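Local coordinates for uncharacterized protein BAD_0989 (Bifidobacterium adolescentis ATCC 15703, PDB 3CYM), which is of unknown function but probably binds nucleic acid and degrades it as a 3'-5' exonuclease, at residues A154-R159 with N167-D172. Residues are numbered along the deposited sequence; the frame is centred on the assembly and turned at random.
Sequences ADWSYR and NYAALD. With NA (sodium ion), chain B.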
loop_
_atom_site.group_PDB
_atom_site.type_symbol
_atom_site.label_atom_id
_atom_site.label_comp_id
_atom_site.label_asym_id
_atom_site.label_seq_id
_atom_site.Cartn_x
_atom_site.Cartn_y
_atom_site.Cartn_z
ATOM N N ALA A 154 9.856 -8.323 8.195
ATOM C CA ALA A 154 11.179 -7.990 8.713
ATOM C C ALA A 154 11.385 -6.481 8.861
ATOM O O ALA A 154 10.738 -5.671 8.186
ATOM C CB ALA A 154 12.256 -8.579 7.802
ATOM N N ASP A 155 12.294 -6.105 9.750
ATOM C CA ASP A 155 12.731 -4.723 9.815
ATOM C C ASP A 155 13.827 -4.535 8.785
ATOM O O ASP A 155 14.993 -4.788 9.071
ATOM C CB ASP A 155 13.240 -4.350 11.213
ATOM C CG ASP A 155 13.673 -2.887 11.303
ATOM O OD1 ASP A 155 13.612 -2.162 10.290
ATOM O OD2 ASP A 155 14.093 -2.452 12.384
ATOM N N TRP A 156 13.455 -4.057 7.597
ATOM C CA TRP A 156 14.407 -3.948 6.481
ATOM C C TRP A 156 15.489 -2.892 6.652
ATOM O O TRP A 156 16.407 -2.814 5.831
ATOM C CB TRP A 156 13.677 -3.795 5.148
ATOM C CG TRP A 156 12.962 -5.049 4.806
ATOM C CD1 TRP A 156 11.645 -5.338 5.041
ATOM C CD2 TRP A 156 13.538 -6.223 4.224
ATOM N NE1 TRP A 156 11.356 -6.614 4.606
ATOM C CE2 TRP A 156 12.503 -7.182 4.106
ATOM C CE3 TRP A 156 14.824 -6.553 3.768
ATOM C CZ2 TRP A 156 12.715 -8.452 3.549
ATOM C CZ3 TRP A 156 15.033 -7.826 3.215
ATOM C CH2 TRP A 156 13.983 -8.753 3.115
ATOM N N SER A 157 15.402 -2.119 7.735
ATOM C CA SER A 157 16.443 -1.146 8.097
ATOM C C SER A 157 17.639 -1.766 8.818
ATOM O O SER A 157 18.616 -1.072 9.098
ATOM C CB SER A 157 15.858 -0.027 8.957
ATOM O OG SER A 157 15.537 -0.492 10.252
ATOM N N TYR A 158 17.553 -3.061 9.128
ATOM C CA TYR A 158 18.629 -3.784 9.805
ATOM C C TYR A 158 19.862 -3.872 8.896
ATOM O O TYR A 158 19.768 -4.345 7.772
ATOM C CB TYR A 158 18.150 -5.192 10.191
ATOM C CG TYR A 158 18.952 -5.869 11.290
ATOM C CD1 TYR A 158 20.138 -6.554 11.001
ATOM C CD2 TYR A 158 18.519 -5.836 12.620
ATOM C CE1 TYR A 158 20.881 -7.176 12.010
ATOM C CE2 TYR A 158 19.259 -6.458 13.640
ATOM C CZ TYR A 158 20.438 -7.124 13.322
ATOM O OH TYR A 158 21.176 -7.747 14.309
ATOM N N ARG A 159 21.003 -3.382 9.374
ATOM C CA ARG A 159 22.277 -3.524 8.651
ATOM C C ARG A 159 23.317 -4.225 9.533
ATOM O O ARG A 159 23.379 -3.964 10.723
ATOM C CB ARG A 159 22.821 -2.176 8.160
ATOM C CG ARG A 159 21.930 -1.414 7.187
ATOM C CD ARG A 159 21.913 -2.047 5.807
ATOM N NE ARG A 159 21.093 -1.276 4.875
ATOM C CZ ARG A 159 19.783 -1.430 4.697
ATOM N NH1 ARG A 159 19.098 -2.338 5.389
ATOM N NH2 ARG A 159 19.153 -0.666 3.817
ATOM N N ASN A 167 18.126 -13.429 0.485
ATOM C CA ASN A 167 17.544 -14.530 -0.286
ATOM C C ASN A 167 16.049 -14.331 -0.566
ATOM O O ASN A 167 15.594 -14.527 -1.707
ATOM C CB ASN A 167 17.797 -15.866 0.427
ATOM C CG ASN A 167 17.344 -17.051 -0.377
ATOM O OD1 ASN A 167 17.630 -17.154 -1.564
ATOM N ND2 ASN A 167 16.634 -17.964 0.269
ATOM N N TYR A 168 15.304 -13.935 0.469
ATOM C CA TYR A 168 13.889 -13.570 0.337
ATOM C C TYR A 168 13.687 -12.449 -0.677
ATOM O O TYR A 168 12.802 -12.529 -1.527
ATOM C CB TYR A 168 13.296 -13.156 1.699
ATOM C CG TYR A 168 11.887 -12.571 1.630
ATOM C CD1 TYR A 168 10.757 -13.388 1.776
ATOM C CD2 TYR A 168 11.683 -11.199 1.435
ATOM C CE1 TYR A 168 9.460 -12.852 1.716
ATOM C CE2 TYR A 168 10.398 -10.659 1.367
ATOM C CZ TYR A 168 9.293 -11.487 1.514
ATOM O OH TYR A 168 8.026 -10.941 1.446
ATOM N N ALA A 169 14.498 -11.398 -0.564
ATOM C CA ALA A 169 14.376 -10.224 -1.411
ATOM C C ALA A 169 14.730 -10.530 -2.870
ATOM O O ALA A 169 14.099 -10.010 -3.793
ATOM C CB ALA A 169 15.235 -9.103 -0.873
ATOM N N ALA A 170 15.726 -11.393 -3.058
ATOM C CA ALA A 170 16.095 -11.888 -4.377
ATOM C C ALA A 170 15.001 -12.764 -4.983
ATOM O O ALA A 170 14.631 -12.584 -6.144
ATOM C CB ALA A 170 17.381 -12.649 -4.300
ATOM N N LEU A 171 14.472 -13.696 -4.191
ATOM C CA LEU A 171 13.416 -14.590 -4.666
ATOM C C LEU A 171 12.139 -13.871 -5.105
ATOM O O LEU A 171 11.413 -14.372 -5.957
ATOM C CB LEU A 171 13.111 -15.707 -3.652
ATOM C CG LEU A 171 14.099 -16.885 -3.674
ATOM C CD1 LEU A 171 13.920 -17.731 -2.416
ATOM C CD2 LEU A 171 13.962 -17.748 -4.930
ATOM N N ASP A 172 11.894 -12.684 -4.550
ATOM C CA ASP A 172 10.741 -11.872 -4.938
ATOM C C ASP A 172 10.785 -11.225 -6.335
ATOM O O ASP A 172 9.733 -10.864 -6.877
ATOM C CB ASP A 172 10.459 -10.815 -3.871
ATOM C CG ASP A 172 9.433 -11.270 -2.859
ATOM O OD1 ASP A 172 9.021 -12.451 -2.873
ATOM O OD2 ASP A 172 9.020 -10.420 -2.038
HETATM NA NA NA B . 8.416 -8.099 -1.466
HETATM O O HOH W 1 7.881 -8.517 0.921
HETATM O O HOH W 2 6.448 -7.667 -2.695
HETATM O O HOH W 3 7.804 -5.893 -0.889
#
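Trp156 brings the outer rim of its six-membered ring against Tyr168, and no hydrogen bond crosses between 154-159 and the helical segment 167-172. The closest approach is Trp156 CZ2 to Tyr168 CD2, 3.6 Å, with CH2 of the indole next to the same CD2. Tyr168 CD2 sits at the edge of the indole, near its plane, while CZ2 comes obliquely to the tyrosine ring. The two rings meet rim to rim, their planes 32° apart, so neither lies over the other. The next residue of the helix, Ala169, brings its CB obliquely to Trp156 CH2 at 4.2 Å, completing a small, wholly buried apolar patch.

The indole is carried by a type I turn from Asp155 to Tyr158, over which an Asx turn is laid: Asp155 OD1 accepts from Ser157 N (3.1 Å). Ser157 OG reaches the same oxygen from the same face of the carboxylate. Arg159 NH1 bonds to Trp156 O at 2.8 Å, in the guanidinium plane. Ala154 CB lies over one indole face. Strand 57-65, through Trp58 and Leu59, and Trp165 add further packing around Trp156.

With CG anti to the backbone N (chi1 172°), the Tyr168 ring extends past Trp156 toward the metal site, and the CG of Asp172, one helical turn on, sits over its rim. The phenol OH hydrogen-bonds to Lys149 and to a water, 2.5 Å away, that is itself a ligand of the sodium ion. Asp172 OD2 binds this ion directly at 2.5 Å, in company with Asp44 and Glu46, and its OD1 forms a salt bridge with Lys149. The cluster, with a tyrosine four residues before the last aspartate, is consistent with the DEDDy exonucleases of the RNase H-like fold. The chemistry is thus divided: apolar contact at the CD2-CE2 side of Tyr168, while its hydroxyl serves the metal's second shell, consistent with a tyrosine that helps order metal-bound water.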